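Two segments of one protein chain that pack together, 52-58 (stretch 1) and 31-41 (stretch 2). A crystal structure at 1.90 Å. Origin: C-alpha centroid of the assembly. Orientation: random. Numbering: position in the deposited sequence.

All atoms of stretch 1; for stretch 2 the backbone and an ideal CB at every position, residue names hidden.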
# COMPACT_ATOMS: atom_id res chain seq x y z
N THR A 52 8.86 2.00 10.97
CA THR A 52 8.29 3.32 11.19
C THR A 52 7.44 3.70 9.98
O THR A 52 7.59 3.13 8.90
CB THR A 52 9.40 4.37 11.37
OG1 THR A 52 10.23 4.41 10.21
CG2 THR A 52 10.26 4.03 12.57
N GLN A 53 6.53 4.66 10.17
CA GLN A 53 5.75 5.18 9.05
C GLN A 53 6.64 5.88 8.01
O GLN A 53 6.37 5.80 6.83
CB GLN A 53 4.62 6.11 9.51
CG GLN A 53 3.54 5.39 10.30
CD GLN A 53 2.47 6.33 10.82
OE1 GLN A 53 1.89 7.08 10.04
NE2 GLN A 53 2.22 6.31 12.12
N GLU A 54 7.71 6.56 8.44
CA GLU A 54 8.62 7.16 7.45
C GLU A 54 9.36 6.11 6.61
O GLU A 54 9.53 6.31 5.42
CB GLU A 54 9.62 8.13 8.10
CG GLU A 54 10.65 7.47 8.95
CD GLU A 54 11.42 8.48 9.80
OE1 GLU A 54 11.98 9.43 9.20
OE2 GLU A 54 11.45 8.32 11.05
N ASP A 55 9.80 5.02 7.23
CA ASP A 55 10.44 3.91 6.50
C ASP A 55 9.48 3.34 5.46
O ASP A 55 9.83 3.18 4.28
CB ASP A 55 10.87 2.77 7.46
CG ASP A 55 12.16 3.07 8.23
OD1 ASP A 55 12.68 4.21 8.14
OD2 ASP A 55 12.64 2.16 8.95
N ILE A 56 8.25 3.05 5.91
CA ILE A 56 7.21 2.49 5.02
C ILE A 56 6.90 3.46 3.88
O ILE A 56 6.78 3.05 2.72
CB ILE A 56 5.90 2.15 5.80
CG1 ILE A 56 6.14 1.01 6.81
CG2 ILE A 56 4.76 1.78 4.82
CD1 ILE A 56 5.14 0.97 7.96
N ARG A 57 6.77 4.75 4.22
CA ARG A 57 6.46 5.79 3.23
C ARG A 57 7.57 5.93 2.18
O ARG A 57 7.28 5.94 0.98
CB ARG A 57 6.20 7.14 3.92
CG ARG A 57 5.67 8.24 2.99
CD ARG A 57 5.93 9.65 3.55
NE ARG A 57 7.37 9.96 3.59
CZ ARG A 57 8.06 10.35 4.67
NH1 ARG A 57 7.48 10.53 5.85
NH2 ARG A 57 9.36 10.59 4.54
N LYS A 58 8.83 5.99 2.62
CA LYS A 58 9.95 6.20 1.69
C LYS A 58 10.11 5.04 0.70
O LYS A 58 10.24 5.25 -0.52
CB LYS A 58 11.26 6.43 2.46
CG LYS A 58 11.33 7.81 3.11
CD LYS A 58 12.55 7.96 4.02
CE LYS A 58 12.41 9.20 4.92
NZ LYS A 58 13.63 9.48 5.76
N UNK A 31 -6.95 8.45 3.19
CA UNK A 31 -5.80 9.23 2.76
C UNK A 31 -4.48 8.56 3.18
O UNK A 31 -4.48 7.59 3.94
CB UNK A 31 -5.88 10.64 3.34
N UNK A 32 -3.37 9.08 2.66
CA UNK A 32 -2.04 8.49 2.89
C UNK A 32 -1.71 8.41 4.38
O UNK A 32 -1.16 7.40 4.84
CB UNK A 32 -0.97 9.31 2.17
N UNK A 33 -2.01 9.47 5.13
CA UNK A 33 -1.77 9.47 6.56
C UNK A 33 -2.55 8.35 7.24
O UNK A 33 -2.01 7.65 8.09
CB UNK A 33 -2.15 10.82 7.16
N UNK A 34 -3.82 8.21 6.88
CA UNK A 34 -4.63 7.13 7.45
C UNK A 34 -4.08 5.75 7.10
O UNK A 34 -3.99 4.88 7.96
CB UNK A 34 -6.08 7.25 6.96
N UNK A 35 -3.68 5.59 5.85
CA UNK A 35 -3.12 4.31 5.36
C UNK A 35 -1.85 3.97 6.13
O UNK A 35 -1.66 2.83 6.59
CB UNK A 35 -2.82 4.38 3.86
N UNK A 36 -0.98 4.96 6.30
CA UNK A 36 0.26 4.75 7.06
C UNK A 36 0.00 4.42 8.53
O UNK A 36 0.68 3.56 9.10
CB UNK A 36 1.14 5.99 6.97
N UNK A 37 -0.98 5.09 9.13
CA UNK A 37 -1.39 4.82 10.53
C UNK A 37 -1.84 3.38 10.68
O UNK A 37 -1.50 2.72 11.66
CB UNK A 37 -2.51 5.76 10.96
N UNK A 38 -2.63 2.91 9.72
CA UNK A 38 -3.15 1.56 9.73
C UNK A 38 -2.03 0.54 9.49
O UNK A 38 -1.99 -0.50 10.15
CB UNK A 38 -4.25 1.41 8.67
N UNK A 39 -1.11 0.85 8.59
CA UNK A 39 0.09 0.02 8.39
C UNK A 39 0.94 -0.06 9.65
O UNK A 39 1.47 -1.12 9.97
CB UNK A 39 0.93 0.57 7.24
N UNK A 40 1.06 1.05 10.37
CA UNK A 40 1.80 1.11 11.64
C UNK A 40 1.08 0.29 12.72
O UNK A 40 1.72 -0.45 13.47
CB UNK A 40 1.96 2.56 12.10
N UNK A 41 -0.24 0.44 12.79
CA UNK A 41 -1.06 -0.38 13.67
C UNK A 41 -0.83 -1.87 13.37
O UNK A 41 -0.47 -2.65 14.26
CB UNK A 41 -2.54 -0.02 13.51

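Position 31 lies just before the helix that begins at 32, with a psi of 170° and nothing of stretch 1 within reach. Such a site suits a short N-cap side chain: Ser, Thr, Asp or Asn. It is Asp31, whose OD1 accepts from the backbone N of residue 34 at 2.8 Å.

At position 32, CA-to-CB points sideways, and only a long side chain could reach stretch 1. The aliphatic stem of Arg57 lies on that side, its guanidinium farther off, so a long side chain, polar or apolar, would serve; Glu, Gln and Met are examples. The residue is Glu32, extended (chi1 and chi2 both t); its OE1 comes 3.8 Å from Arg57 CG, a contact with the stem of the arginine rather than with its charge.

Positions 33, 34 and 35 offer little to stretch 1. The first two point away, where polar residues are at ease; the third points sideways with nothing of stretch 1 within 5.5 Å of its ideal CB, so the choice there is open. They are Gln33; Ser34, whose OG also donates to Asp31 OD1 (2.9 Å); and Ile35, whose end leads away.

At position 36 the CA lies 5.9 Å from Gln53 CA, the closest CA pairing of the two stretches, and the CB points toward stretch 1. The aliphatic parts of Ile56 and Arg57 lie ahead, while the Gln53 amide sits beside the CB itself. A branched or flexible apolar residue such as Leu, Ile or Met would suit. Leu36, in the m,t rotamer, places CD2 3.7 Å from Ile56 CG2 and CD1 3.9 Å from Arg57 CB, so that the leucine packs against both residues.

At position 37 the CB points away, yet the Gln53 amide is near enough for a short polar side chain to turn back to it; Asn, Ser or Asp would fit. In Asn37 (chi1 m) the end does come nearer, bringing its amide beside that of Gln53.

Position 38 points away and leaves the choice open; it is Val38.

Position 39 points toward stretch 1, with its ideal CB 4.3 Å from Ile56 CD1. A small apolar residue already makes contact here. Ala39 meets the isoleucine through its single methyl.

Position 40 also faces stretch 1, its ideal CB 3.7 Å from Gln53 CG. The glutamine offers both stem and amide, so Asn, Gln, Ser or a modest apolar residue is plausible. Asn40, with chi1 t, sets its amide near that of Gln53.

Position 41 is out of reach, compatible with many residues; Arg41 hydrogen-bonds elsewhere in the structure.

Stretch 2, residues 31-41: DEQSILNVANR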
# COMPACT_ATOMS: atom_id res chain seq x y z
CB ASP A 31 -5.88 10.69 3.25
CG ASP A 31 -6.01 10.82 4.77
OD1 ASP A 31 -5.36 10.04 5.52
OD2 ASP A 31 -6.73 11.73 5.23
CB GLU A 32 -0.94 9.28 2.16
CG GLU A 32 0.46 8.66 2.35
CD GLU A 32 1.62 9.59 1.96
OE1 GLU A 32 2.47 9.17 1.15
OE2 GLU A 32 1.68 10.72 2.49
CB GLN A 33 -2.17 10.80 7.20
CG GLN A 33 -1.81 10.90 8.67
CD GLN A 33 -2.36 12.16 9.35
OE1 GLN A 33 -3.12 12.93 8.75
NE2 GLN A 33 -1.97 12.36 10.61
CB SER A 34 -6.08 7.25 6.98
OG SER A 34 -6.67 8.39 7.58
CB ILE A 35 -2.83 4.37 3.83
CG1 ILE A 35 -4.15 4.51 3.05
CG2 ILE A 35 -2.04 3.14 3.37
CD1 ILE A 35 -3.99 4.98 1.59
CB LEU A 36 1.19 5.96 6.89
CG LEU A 36 1.84 6.06 5.51
CD1 LEU A 36 2.53 7.40 5.31
CD2 LEU A 36 2.86 4.91 5.33
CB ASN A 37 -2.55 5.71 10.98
CG ASN A 37 -2.15 7.17 11.17
OD1 ASN A 37 -0.97 7.52 11.22
ND2 ASN A 37 -3.16 8.05 11.27
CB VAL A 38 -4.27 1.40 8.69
CG1 VAL A 38 -4.68 -0.07 8.54
CG2 VAL A 38 -5.48 2.26 9.08
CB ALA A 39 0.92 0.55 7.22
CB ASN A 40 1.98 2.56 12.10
CG ASN A 40 2.91 2.70 13.31
OD1 ASN A 40 3.91 2.00 13.44
ND2 ASN A 40 2.57 3.62 14.20
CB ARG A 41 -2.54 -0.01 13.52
CG ARG A 41 -3.47 -0.79 14.43
CD ARG A 41 -4.94 -0.38 14.30
NE ARG A 41 -5.49 -0.58 12.95
CZ ARG A 41 -5.81 -1.76 12.41
NH1 ARG A 41 -5.62 -2.90 13.07
NH2 ARG A 41 -6.32 -1.80 11.18
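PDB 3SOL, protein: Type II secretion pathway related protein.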